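Local atomic coordinates of aspartate aminotransferase, cytoplasmic (Schizosaccharomyces pombe 972h-, PDB entry 6JPK), a protein that catalyses the pyridoxal 5'-phosphate-dependent, reversible transfer of an amino group from L-aspartate to 2-oxoglutarate, giving oxaloacetate and L-glutamate. Residues 64-69 with 299-304; 80-85 with 305-310; 161-166 with 347-352. The protein carries 1 engineered substitution. All blocks are in the same frame, centred on the assembly; numbering follows the deposited sequence.

Contact 1 of 3, residues 64-69 with 299-304; sequences ASFNHE and GARIAA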
ATOM      1  N   ALA A  64      -6.428  24.554   7.633  1.00 27.84           N
ATOM      2  CA  ALA A  64      -7.851  24.428   7.921  1.00 32.45           C
ATOM      3  C   ALA A  64      -8.460  23.214   7.227  1.00 32.37           C
ATOM      4  O   ALA A  64      -9.346  22.560   7.789  1.00 33.07           O
ATOM      5  CB  ALA A  64      -8.580  25.707   7.506  1.00 34.08           C
ATOM      6  N   SER A  65      -7.986  22.884   6.026  1.00 30.25           N
ATOM      7  CA  SER A  65      -8.533  21.795   5.225  1.00 28.95           C
ATOM      8  C   SER A  65      -7.977  20.416   5.584  1.00 27.09           C
ATOM      9  O   SER A  65      -8.333  19.438   4.918  1.00 28.07           O
ATOM     10  CB  SER A  65      -8.256  22.057   3.747  1.00 31.32           C
ATOM     11  OG  SER A  65      -6.864  21.977   3.489  1.00 35.04           O
ATOM     12  N   PHE A  66      -7.115  20.309   6.592  1.00 19.91           N
ATOM     13  CA  PHE A  66      -6.440  19.049   6.872  1.00 18.85           C
ATOM     14  C   PHE A  66      -7.443  18.016   7.377  1.00 18.92           C
ATOM     15  O   PHE A  66      -8.277  18.323   8.229  1.00 16.59           O
ATOM     16  CB  PHE A  66      -5.334  19.273   7.904  1.00 20.21           C
ATOM     17  CG  PHE A  66      -4.665  18.008   8.361  1.00 20.01           C
ATOM     18  CD1 PHE A  66      -3.706  17.395   7.570  1.00 17.73           C
ATOM     19  CD2 PHE A  66      -4.996  17.433   9.579  1.00 21.47           C
ATOM     20  CE1 PHE A  66      -3.087  16.225   7.989  1.00 19.09           C
ATOM     21  CE2 PHE A  66      -4.373  16.256  10.003  1.00 21.43           C
ATOM     22  CZ  PHE A  66      -3.420  15.660   9.210  1.00 19.79           C
ATOM     23  N   ASN A  67      -7.375  16.793   6.854  1.00 14.72           N
ATOM     24  CA  ASN A  67      -8.259  15.727   7.323  1.00 15.09           C
ATOM     25  C   ASN A  67      -7.653  14.386   6.918  1.00 15.22           C
ATOM     26  O   ASN A  67      -6.547  14.323   6.375  1.00 12.51           O
ATOM     27  CB  ASN A  67      -9.687  15.908   6.782  1.00 14.18           C
ATOM     28  CG  ASN A  67      -9.747  15.902   5.261  1.00 14.39           C
ATOM     29  OD1 ASN A  67      -8.998  15.188   4.594  1.00 16.83           O
ATOM     30  ND2 ASN A  67     -10.642  16.697   4.708  1.00 16.31           N
ATOM     31  N   HIS A  68      -8.385  13.304   7.187  1.00 13.02           N
ATOM     32  CA  HIS A  68      -7.903  11.959   6.890  1.00 13.18           C
ATOM     33  C   HIS A  68      -8.783  11.259   5.850  1.00 12.06           C
ATOM     34  O   HIS A  68      -8.809  10.021   5.780  1.00 11.27           O
ATOM     35  CB  HIS A  68      -7.797  11.124   8.172  1.00 13.41           C
ATOM     36  CG  HIS A  68      -6.899  11.727   9.213  1.00 18.46           C
ATOM     37  ND1 HIS A  68      -5.536  11.864   9.036  1.00 18.50           N
ATOM     38  CD2 HIS A  68      -7.172  12.250  10.433  1.00 18.49           C
ATOM     39  CE1 HIS A  68      -5.010  12.442  10.102  1.00 19.34           C
ATOM     40  NE2 HIS A  68      -5.981  12.688  10.965  1.00 19.11           N
ATOM     41  N   GLU A  69      -9.487  12.039   5.024  1.00 10.57           N
ATOM     42  CA  GLU A  69     -10.424  11.498   4.041  1.00 10.18           C
ATOM     43  C   GLU A  69      -9.681  10.773   2.919  1.00 11.40           C
ATOM     44  O   GLU A  69      -8.486  10.987   2.689  1.00  8.52           O
ATOM     45  CB  GLU A  69     -11.298  12.616   3.449  1.00 10.82           C
ATOM     46  CG  GLU A  69     -12.176  13.350   4.471  1.00 14.64           C
ATOM     47  CD  GLU A  69     -13.155  12.414   5.183  1.00 21.52           C
ATOM     48  OE1 GLU A  69     -13.979  11.785   4.484  1.00 18.87           O
ATOM     49  OE2 GLU A  69     -13.095  12.299   6.436  1.00 22.58           O
ATOM     50  N   GLY A 299       2.168  11.144   3.782  1.00  8.60           N
ATOM     51  CA  GLY A 299       3.417  11.496   3.128  1.00 12.95           C
ATOM     52  C   GLY A 299       3.216  12.327   1.875  1.00 10.17           C
ATOM     53  O   GLY A 299       4.036  13.192   1.560  1.00  8.76           O
ATOM     54  N   ALA A 300       2.121  12.086   1.150  1.00  8.12           N
ATOM     55  CA  ALA A 300       1.874  12.824  -0.084  1.00  7.38           C
ATOM     56  C   ALA A 300       1.581  14.289   0.204  1.00  7.73           C
ATOM     57  O   ALA A 300       2.030  15.177  -0.536  1.00  8.28           O
ATOM     58  CB  ALA A 300       0.716  12.190  -0.850  1.00  7.32           C
ATOM     59  N   ARG A 301       0.813  14.563   1.262  1.00  7.82           N
ATOM     60  CA  ARG A 301       0.552  15.953   1.623  1.00  8.13           C
ATOM     61  C   ARG A 301       1.852  16.672   1.949  1.00  8.21           C
ATOM     62  O   ARG A 301       2.048  17.822   1.555  1.00  9.44           O
ATOM     63  CB  ARG A 301      -0.419  16.030   2.807  1.00  8.33           C
ATOM     64  CG  ARG A 301      -1.851  15.599   2.493  1.00 15.55           C
ATOM     65  CD  ARG A 301      -2.788  15.785   3.716  1.00 18.39           C
ATOM     66  NE  ARG A 301      -2.286  15.067   4.881  1.00 26.96           N
ATOM     67  CZ  ARG A 301      -2.874  14.008   5.449  1.00 29.84           C
ATOM     68  NH1 ARG A 301      -4.029  13.522   4.989  1.00 22.04           N
ATOM     69  NH2 ARG A 301      -2.303  13.441   6.508  1.00 29.78           N
ATOM     70  N   ILE A 302       2.768  15.994   2.636  1.00  8.07           N
ATOM     71  CA  ILE A 302       4.028  16.620   3.024  1.00 12.40           C
ATOM     72  C   ILE A 302       4.860  16.930   1.791  1.00  8.09           C
ATOM     73  O   ILE A 302       5.349  18.052   1.619  1.00  8.31           O
ATOM     74  CB  ILE A 302       4.793  15.713   4.009  1.00 14.33           C
ATOM     75  CG1 ILE A 302       4.123  15.733   5.381  1.00 12.39           C
ATOM     76  CG2 ILE A 302       6.257  16.133   4.121  1.00 12.98           C
ATOM     77  CD1 ILE A 302       4.700  14.685   6.340  1.00 13.90           C
ATOM     78  N   ALA A 303       5.002  15.938   0.903  1.00  7.81           N
ATOM     79  CA  ALA A 303       5.787  16.102  -0.312  1.00 11.27           C
ATOM     80  C   ALA A 303       5.192  17.179  -1.206  1.00 10.26           C
ATOM     81  O   ALA A 303       5.922  18.012  -1.760  1.00  8.35           O
ATOM     82  CB  ALA A 303       5.879  14.759  -1.053  1.00  7.43           C
ATOM     83  N   ALA A 304       3.862  17.191  -1.350  1.00  7.99           N
ATOM     84  CA  ALA A 304       3.239  18.226  -2.165  1.00  8.23           C
ATOM     85  C   ALA A 304       3.482  19.600  -1.556  1.00  9.80           C
ATOM     86  O   ALA A 304       3.688  20.578  -2.282  1.00 10.45           O
ATOM     87  CB  ALA A 304       1.737  17.968  -2.315  1.00  8.27           C
TER
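F66 and R301 meet where the loop between helices 51-62 and 77-87 passes helix 297-308, at the dimer interface of this fold-type I aminotransferase. Along that helix, the A300 methyl packs on F79 of helix 77-87, where a small side chain fits against the ring. R301 then points to the loop and carries the contact. Its chain bends at chi3 (-56°) and brings the guanidinium under the phenylalanine, whose CE1 stands over one face, offset toward the rim and 3.2 Å from R301 NH2. Ring and guanidinium planes lie 76° apart, so the two groups do not stack. Arginine suits the site because its flat head can take this apolar cover while its nitrogens reach polar partners: R301 NH2 forms a salt bridge with E262 of the second subunit, the same carboxylate that accepts a hydrogen bond from H68. Farther on, I302 turns to V53 and S57 of helix 51-62, and A304 again meets F79. N67 offers its backbone O 3.0 Å from R301 NH1, but the angle is too poor for a hydrogen bond. The N67 side chain folds back in an Asx turn, N67 OD1 accepting from E69 N at 3.2 Å.

Contact 2 of 3, residues 80-85 with 305-310; sequences TKAAAE and EILNSP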
ATOM      1  N   THR A  80       0.802  14.181  -7.279  1.00  9.16           N
ATOM      2  CA  THR A  80       1.211  13.481  -8.495  1.00 10.53           C
ATOM      3  C   THR A  80       1.711  14.467  -9.542  1.00  9.55           C
ATOM      4  O   THR A  80       2.676  14.180 -10.262  1.00  7.72           O
ATOM      5  CB  THR A  80       0.075  12.627  -9.071  1.00  9.77           C
ATOM      6  OG1 THR A  80      -1.034  13.467  -9.408  1.00 10.49           O
ATOM      7  CG2 THR A  80      -0.370  11.524  -8.082  1.00  8.15           C
ATOM      8  N   LYS A  81       1.088  15.647  -9.629  1.00  8.05           N
ATOM      9  CA  LYS A  81       1.571  16.624 -10.602  1.00 10.85           C
ATOM     10  C   LYS A  81       2.962  17.127 -10.227  1.00 12.24           C
ATOM     11  O   LYS A  81       3.856  17.191 -11.076  1.00 11.34           O
ATOM     12  CB  LYS A  81       0.592  17.791 -10.731  1.00 15.51           C
ATOM     13  CG  LYS A  81       0.966  18.783 -11.852  1.00 23.22           C
ATOM     14  CD  LYS A  81       0.021  19.976 -11.877  1.00 29.79           C
ATOM     15  CE  LYS A  81       0.391  20.978 -12.966  1.00 33.78           C
ATOM     16  NZ  LYS A  81      -0.361  22.260 -12.791  1.00 34.14           N
ATOM     17  N   ALA A  82       3.165  17.493  -8.953  1.00 10.41           N
ATOM     18  CA  ALA A  82       4.464  18.004  -8.510  1.00  9.91           C
ATOM     19  C   ALA A  82       5.556  16.939  -8.594  1.00 10.02           C
ATOM     20  O   ALA A  82       6.717  17.254  -8.890  1.00  8.94           O
ATOM     21  CB  ALA A  82       4.359  18.526  -7.077  1.00  8.24           C
ATOM     22  N   ALA A  83       5.214  15.677  -8.313  1.00  7.68           N
ATOM     23  CA  ALA A  83       6.204  14.608  -8.391  1.00  7.45           C
ATOM     24  C   ALA A  83       6.732  14.449  -9.812  1.00 13.59           C
ATOM     25  O   ALA A  83       7.934  14.227 -10.019  1.00  7.44           O
ATOM     26  CB  ALA A  83       5.595  13.294  -7.904  1.00  7.23           C
ATOM     27  N   ALA A  84       5.840  14.551 -10.803  1.00  9.56           N
ATOM     28  CA  ALA A  84       6.257  14.512 -12.201  1.00  8.56           C
ATOM     29  C   ALA A  84       7.077  15.744 -12.572  1.00  9.76           C
ATOM     30  O   ALA A  84       8.060  15.643 -13.319  1.00  8.00           O
ATOM     31  CB  ALA A  84       5.028  14.402 -13.103  1.00  7.93           C
ATOM     32  N   GLU A  85       6.671  16.921 -12.091  1.00  8.15           N
ATOM     33  CA  GLU A  85       7.391  18.137 -12.452  1.00  8.40           C
ATOM     34  C   GLU A  85       8.842  18.092 -11.979  1.00  9.65           C
ATOM     35  O   GLU A  85       9.750  18.511 -12.710  1.00  8.46           O
ATOM     36  CB  GLU A  85       6.673  19.369 -11.885  1.00 13.59           C
ATOM     37  CG  GLU A  85       5.356  19.650 -12.598  1.00 26.58           C
ATOM     38  CD  GLU A  85       4.547  20.797 -11.992  1.00 36.37           C
ATOM     39  OE1 GLU A  85       3.876  21.516 -12.769  1.00 40.03           O
ATOM     40  OE2 GLU A  85       4.568  20.976 -10.752  1.00 38.95           O
ATOM     41  N   GLU A 305       3.479  19.694  -0.224  1.00 10.34           N
ATOM     42  CA  GLU A 305       3.698  20.995   0.406  1.00 12.98           C
ATOM     43  C   GLU A 305       5.088  21.525   0.068  1.00 12.04           C
ATOM     44  O   GLU A 305       5.243  22.681  -0.340  1.00  9.36           O
ATOM     45  CB  GLU A 305       3.504  20.890   1.923  1.00  9.12           C
ATOM     46  CG  GLU A 305       3.314  22.219   2.595  1.00 10.78           C
ATOM     47  CD  GLU A 305       2.004  22.912   2.180  1.00 18.35           C
ATOM     48  OE1 GLU A 305       1.030  22.218   1.781  1.00 20.69           O
ATOM     49  OE2 GLU A 305       1.961  24.159   2.245  1.00 16.48           O
ATOM     50  N   ILE A 306       6.107  20.672   0.204  1.00  8.82           N
ATOM     51  CA  ILE A 306       7.469  21.055  -0.160  1.00  8.87           C
ATOM     52  C   ILE A 306       7.553  21.438  -1.635  1.00 10.60           C
ATOM     53  O   ILE A 306       8.044  22.518  -1.989  1.00  9.16           O
ATOM     54  CB  ILE A 306       8.445  19.914   0.172  1.00  8.59           C
ATOM     55  CG1 ILE A 306       8.554  19.725   1.693  1.00  8.67           C
ATOM     56  CG2 ILE A 306       9.803  20.180  -0.456  1.00  8.62           C
ATOM     57  CD1 ILE A 306       9.505  18.586   2.098  1.00  8.43           C
ATOM     58  N   LEU A 307       7.086  20.549  -2.517  1.00 11.23           N
ATOM     59  CA  LEU A 307       7.344  20.707  -3.948  1.00 11.54           C
ATOM     60  C   LEU A 307       6.652  21.936  -4.532  1.00 13.77           C
ATOM     61  O   LEU A 307       7.162  22.527  -5.488  1.00 11.09           O
ATOM     62  CB  LEU A 307       6.921  19.436  -4.693  1.00 12.48           C
ATOM     63  CG  LEU A 307       7.792  18.214  -4.355  1.00 13.12           C
ATOM     64  CD1 LEU A 307       7.202  16.897  -4.867  1.00  8.79           C
ATOM     65  CD2 LEU A 307       9.189  18.413  -4.907  1.00 15.61           C
ATOM     66  N   ASN A 308       5.515  22.345  -3.977  1.00  9.11           N
ATOM     67  CA  ASN A 308       4.771  23.476  -4.518  1.00 11.02           C
ATOM     68  C   ASN A 308       5.081  24.787  -3.810  1.00 12.97           C
ATOM     69  O   ASN A 308       4.509  25.816  -4.174  1.00 12.88           O
ATOM     70  CB  ASN A 308       3.266  23.186  -4.464  1.00 11.17           C
ATOM     71  CG  ASN A 308       2.861  22.099  -5.444  1.00 15.01           C
ATOM     72  OD1 ASN A 308       3.139  22.203  -6.634  1.00 17.45           O
ATOM     73  ND2 ASN A 308       2.253  21.035  -4.947  1.00 14.83           N
ATOM     74  N   SER A 309       5.982  24.783  -2.828  1.00 11.28           N
ATOM     75  CA  SER A 309       6.377  26.010  -2.140  1.00 10.25           C
ATOM     76  C   SER A 309       7.798  26.382  -2.535  1.00 10.32           C
ATOM     77  O   SER A 309       8.728  25.616  -2.242  1.00 10.25           O
ATOM     78  CB  SER A 309       6.285  25.843  -0.619  1.00 10.28           C
ATOM     79  OG  SER A 309       7.069  26.846   0.027  1.00 12.41           O
ATOM     80  N   PRO A 310       8.027  27.523  -3.191  1.00 14.40           N
ATOM     81  CA  PRO A 310       9.408  27.891  -3.546  1.00 12.25           C
ATOM     82  C   PRO A 310      10.359  27.915  -2.355  1.00 12.03           C
ATOM     83  O   PRO A 310      11.497  27.441  -2.471  1.00 11.09           O
ATOM     84  CB  PRO A 310       9.237  29.282  -4.176  1.00 16.88           C
ATOM     85  CG  PRO A 310       7.861  29.204  -4.825  1.00 18.65           C
ATOM     86  CD  PRO A 310       7.033  28.422  -3.812  1.00 15.79           C
TER
HETATM   87  O   HOH W   1       5.830  21.559  -8.456  1.00 21.67           O
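A82 and L307 bring helix 77-87 and helix 297-308 close together, their CA atoms 6.0 Å apart. The tight part of the contact is entirely apolar. A82 CB points at the other helix and lies 3.6 Å from L307 CB, a closeness that a short side chain readily allows; alanine therefore suits the first helix. L307 continues past it: with CG anti to its own carbonyl carbon (chi1 -67°), the leucine sends CD1 along the alanine, 4.0 Å from A82 CB, and on beside the backbone of A83. The rest of the leucine is covered by F253 and M257 from loops and by F313 and W316 of helix 310-340, so its branched end belongs to a larger hydrophobic cluster.

The other flank is polar and looser. N308, near the end of its helix, lays its amide beside the same methyl, with N308 OD1 3.9 Å from A82 CB. N308 ND2 makes weak hydrogen bonds to A304 O and R78 O, which tie the amide to both neighbouring backbones. Beyond it, a water donates to E85 OE2 at 2.7 Å and only weakly to N308 OD1 at 3.3 Å; it has more acceptors around it than protons, so these bonds probably cannot all form at once. A glycerol, probably from the crystallisation liquor, is hydrogen-bonded to L307 O. The chemistry implies that the helices are matched mainly by the shape of a methyl against a leucine, while polar links are secondary: the weak N308 bond to R78 O of the facing helix, and one shared water, weak on its N308 side.

Contact 3 of 3, residues 161-166 with 347-352; sequences KNRSFD and WDHITQ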
ATOM      1  N   LYS A 161      36.801  -7.383 -11.342  1.00 14.33           N
ATOM      2  CA  LYS A 161      38.244  -7.209 -11.496  1.00 17.21           C
ATOM      3  C   LYS A 161      38.633  -5.735 -11.522  1.00 16.91           C
ATOM      4  O   LYS A 161      39.621  -5.333 -10.897  1.00 15.90           O
ATOM      5  CB  LYS A 161      38.728  -7.900 -12.772  1.00 24.28           C
ATOM      6  CG  LYS A 161      40.225  -7.730 -13.037  1.00 32.87           C
ATOM      7  CD  LYS A 161      40.933  -9.086 -13.226  1.00 41.78           C
ATOM      8  CE  LYS A 161      40.814  -9.989 -11.977  1.00 46.22           C
ATOM      9  NZ  LYS A 161      41.554 -11.289 -12.111  1.00 47.78           N
ATOM     10  N   ASN A 162      37.881  -4.914 -12.250  1.00 15.43           N
ATOM     11  CA  ASN A 162      38.195  -3.494 -12.334  1.00 18.04           C
ATOM     12  C   ASN A 162      37.422  -2.644 -11.328  1.00 12.65           C
ATOM     13  O   ASN A 162      37.628  -1.430 -11.285  1.00 11.87           O
ATOM     14  CB  ASN A 162      37.951  -3.004 -13.762  1.00 19.01           C
ATOM     15  CG  ASN A 162      38.848  -3.721 -14.768  1.00 24.97           C
ATOM     16  OD1 ASN A 162      40.055  -3.841 -14.551  1.00 27.41           O
ATOM     17  ND2 ASN A 162      38.258  -4.231 -15.848  1.00 21.10           N
ATOM     18  N   ARG A 163      36.571  -3.259 -10.508  1.00  9.59           N
ATOM     19  CA  ARG A 163      35.718  -2.549  -9.548  1.00 11.03           C
ATOM     20  C   ARG A 163      35.040  -1.346 -10.209  1.00 11.94           C
ATOM     21  O   ARG A 163      35.140  -0.204  -9.756  1.00 10.60           O
ATOM     22  CB  ARG A 163      36.522  -2.147  -8.304  1.00 12.73           C
ATOM     23  CG  ARG A 163      37.148  -3.375  -7.589  1.00 17.55           C
ATOM     24  CD  ARG A 163      38.306  -3.032  -6.667  1.00 26.21           C
ATOM     25  NE  ARG A 163      38.486  -4.060  -5.638  1.00 32.85           N
ATOM     26  CZ  ARG A 163      39.362  -3.997  -4.634  1.00 36.85           C
ATOM     27  NH1 ARG A 163      40.188  -2.952  -4.499  1.00 29.21           N
ATOM     28  NH2 ARG A 163      39.420  -4.995  -3.756  1.00 41.21           N
ATOM     29  N   SER A 164      34.350  -1.610 -11.314  1.00 12.15           N
ATOM     30  CA  SER A 164      33.737  -0.541 -12.090  1.00  9.00           C
ATOM     31  C   SER A 164      32.488  -1.081 -12.771  1.00 11.60           C
ATOM     32  O   SER A 164      32.119  -2.252 -12.610  1.00  8.75           O
ATOM     33  CB  SER A 164      34.722   0.016 -13.116  1.00 16.18           C
ATOM     34  OG  SER A 164      35.126  -1.023 -13.999  1.00 19.47           O
ATOM     35  N   PHE A 165      31.844  -0.203 -13.536  1.00  8.76           N
ATOM     36  CA  PHE A 165      30.658  -0.542 -14.308  1.00 10.35           C
ATOM     37  C   PHE A 165      31.067  -1.327 -15.552  1.00  9.75           C
ATOM     38  O   PHE A 165      31.928  -0.887 -16.318  1.00  9.51           O
ATOM     39  CB  PHE A 165      29.905   0.747 -14.674  1.00  8.87           C
ATOM     40  CG  PHE A 165      28.887   0.598 -15.801  1.00  8.52           C
ATOM     41  CD1 PHE A 165      27.940  -0.414 -15.790  1.00  8.38           C
ATOM     42  CD2 PHE A 165      28.868   1.508 -16.846  1.00  8.69           C
ATOM     43  CE1 PHE A 165      27.009  -0.539 -16.828  1.00 10.15           C
ATOM     44  CE2 PHE A 165      27.932   1.400 -17.889  1.00 11.26           C
ATOM     45  CZ  PHE A 165      27.009   0.372 -17.883  1.00  8.59           C
ATOM     46  N   ASP A 166      30.446  -2.494 -15.744  1.00  8.88           N
ATOM     47  CA  ASP A 166      30.727  -3.360 -16.892  1.00  9.15           C
ATOM     48  C   ASP A 166      29.947  -2.850 -18.108  1.00  9.21           C
ATOM     49  O   ASP A 166      28.958  -3.431 -18.564  1.00  9.17           O
ATOM     50  CB  ASP A 166      30.386  -4.807 -16.555  1.00 10.84           C
ATOM     51  CG  ASP A 166      30.854  -5.783 -17.619  1.00 13.96           C
ATOM     52  OD1 ASP A 166      31.335  -5.329 -18.686  1.00 14.55           O
ATOM     53  OD2 ASP A 166      30.727  -7.009 -17.392  1.00 12.78           O
ATOM     54  N   TRP A 347      41.450   1.988  -4.605  1.00 14.39           N
ATOM     55  CA  TRP A 347      40.305   2.297  -3.761  1.00 13.48           C
ATOM     56  C   TRP A 347      39.536   3.502  -4.273  1.00 14.78           C
ATOM     57  O   TRP A 347      38.618   3.979  -3.593  1.00 11.98           O
ATOM     58  CB  TRP A 347      40.773   2.476  -2.306  1.00 10.77           C
ATOM     59  CG  TRP A 347      41.336   1.179  -1.822  1.00 11.83           C
ATOM     60  CD1 TRP A 347      42.659   0.820  -1.743  1.00 13.12           C
ATOM     61  CD2 TRP A 347      40.582   0.016  -1.449  1.00 12.90           C
ATOM     62  NE1 TRP A 347      42.768  -0.485  -1.305  1.00 12.97           N
ATOM     63  CE2 TRP A 347      41.508  -1.000  -1.127  1.00 12.21           C
ATOM     64  CE3 TRP A 347      39.211  -0.258  -1.344  1.00 11.92           C
ATOM     65  CZ2 TRP A 347      41.106  -2.269  -0.704  1.00 15.92           C
ATOM     66  CZ3 TRP A 347      38.812  -1.518  -0.925  1.00 10.68           C
ATOM     67  CH2 TRP A 347      39.760  -2.509  -0.615  1.00 13.42           C
ATOM     68  N   ASP A 348      39.852   3.968  -5.483  1.00 15.52           N
ATOM     69  CA  ASP A 348      39.153   5.111  -6.056  1.00 17.86           C
ATOM     70  C   ASP A 348      37.690   4.821  -6.373  1.00  9.81           C
ATOM     71  O   ASP A 348      36.905   5.765  -6.495  1.00 10.18           O
ATOM     72  CB  ASP A 348      39.881   5.593  -7.308  1.00 22.91           C
ATOM     73  CG  ASP A 348      41.267   6.129  -6.990  1.00 35.78           C
ATOM     74  OD1 ASP A 348      42.269   5.462  -7.338  1.00 44.02           O
ATOM     75  OD2 ASP A 348      41.350   7.196  -6.343  1.00 36.33           O
ATOM     76  N   HIS A 349      37.298   3.553  -6.487  1.00  9.63           N
ATOM     77  CA  HIS A 349      35.884   3.252  -6.699  1.00 12.99           C
ATOM     78  C   HIS A 349      35.037   3.716  -5.524  1.00 11.50           C
ATOM     79  O   HIS A 349      33.863   4.050  -5.705  1.00  9.05           O
ATOM     80  CB  HIS A 349      35.681   1.750  -6.940  1.00 11.01           C
ATOM     81  CG  HIS A 349      36.160   0.879  -5.816  1.00 11.79           C
ATOM     82  ND1 HIS A 349      37.497   0.708  -5.520  1.00 12.48           N
ATOM     83  CD2 HIS A 349      35.479   0.118  -4.924  1.00 11.14           C
ATOM     84  CE1 HIS A 349      37.619  -0.113  -4.491  1.00 13.22           C
ATOM     85  NE2 HIS A 349      36.410  -0.491  -4.114  1.00 12.24           N
ATOM     86  N   ILE A 350      35.613   3.753  -4.318  1.00 11.87           N
ATOM     87  CA  ILE A 350      34.872   4.232  -3.152  1.00 11.17           C
ATOM     88  C   ILE A 350      34.368   5.652  -3.376  1.00 13.02           C
ATOM     89  O   ILE A 350      33.236   5.986  -3.010  1.00 10.20           O
ATOM     90  CB  ILE A 350      35.735   4.154  -1.877  1.00 12.69           C
ATOM     91  CG1 ILE A 350      36.223   2.722  -1.608  1.00 14.34           C
ATOM     92  CG2 ILE A 350      34.930   4.670  -0.684  1.00  9.26           C
ATOM     93  CD1 ILE A 350      35.103   1.719  -1.393  1.00 14.06           C
ATOM     94  N   THR A 351      35.200   6.518  -3.959  1.00  9.33           N
ATOM     95  CA  THR A 351      34.768   7.894  -4.194  1.00  9.36           C
ATOM     96  C   THR A 351      34.194   8.113  -5.598  1.00 11.58           C
ATOM     97  O   THR A 351      33.568   9.153  -5.834  1.00 12.83           O
ATOM     98  CB  THR A 351      35.925   8.880  -3.917  1.00 12.18           C
ATOM     99  OG1 THR A 351      37.066   8.521  -4.697  1.00 13.50           O
ATOM    100  CG2 THR A 351      36.319   8.858  -2.424  1.00  9.94           C
ATOM    101  N   GLN A 352      34.345   7.150  -6.521  1.00 11.69           N
ATOM    102  CA  GLN A 352      33.710   7.262  -7.833  1.00 13.07           C
ATOM    103  C   GLN A 352      32.254   6.820  -7.804  1.00 12.97           C
ATOM    104  O   GLN A 352      31.456   7.268  -8.640  1.00 12.91           O
ATOM    105  CB  GLN A 352      34.485   6.447  -8.873  1.00 12.65           C
ATOM    106  CG  GLN A 352      35.817   7.077  -9.251  1.00 14.53           C
ATOM    107  CD  GLN A 352      36.753   6.100  -9.927  1.00 19.60           C
ATOM    108  OE1 GLN A 352      36.579   4.883  -9.838  1.00 22.49           O
ATOM    109  NE2 GLN A 352      37.759   6.629 -10.600  1.00 20.88           N
TER
HETATM  110  O   HOH W   2      34.907   3.083 -10.050  1.00 18.33           O
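R163 and H349 bring their CA atoms to 6.5 Å, the arginine backbone lying in the left-handed region (phi 46°, psi 54°) where the chain turns from strand 152-159 into strand 164-165. From there R163 points toward the start of helix 349-352 and runs out extended from CG to NE, passing over two aromatic rings. Its aliphatic part covers the imidazole: R163 CD sits over one face, 4.0 Å from the H349 ring centroid, in a CH-pi contact, while I350 CG1 lies over the opposite face. H349 takes the crowded position for its first torsion, CG between the backbone N and the carbonyl carbon, which presents a ring face to the R163 chain. H349 NE2 donates to T360 O, which restrains the rotation of a ring packed on both faces.

The left-handed residue belongs to a G1 beta bulge, in which R163 and S164 both face D159. It lies at the edge of the large domain's mixed sheet, whereas helix 349-352 follows the long helix 310-340 and, as in relatives, belongs to the small domain, so the arginine probably bridges the two.

At the far end the guanidinium comes over the W347 six-membered ring in a cation-pi contact, R163 CZ 4.6 Å from its centroid, with the planes tilted by 48°. Arginine suits the site: its aliphatic chain lies on the imidazole while its cation reaches the electron-rich indole. R163 NH1 also donates a hydrogen bond to S346 O, which helps to hold the head there. Replacing H349 with an alanine is likely to leave T360 O without its imidazole donor and R163 CD without a ring face beneath it. A water with more acceptors nearby than protons donates to Q352 OE1 at 2.5 Å and, weakly, to R163 O at 3.3 Å.

Contacts 1 and 2 use successive parts of helix 297-308, with centres 13 Å apart: the first part of the helix faces the loop at the subunit boundary, the later part faces helix 77-87 within the same chain. Contact 3 lies on the opposite side of the chain's centre, its centre 43 Å from that of contact 1 and 35 Å from that of contact 2. The segments of all three interleave along the sequence, and each contact joins segments 181 to 230 residues apart. Contacts 1 and 2 are away from the known substrate sites; in contact 3 the H349 side chain is about 11 Å from that of R383, which by similarity binds L-aspartate.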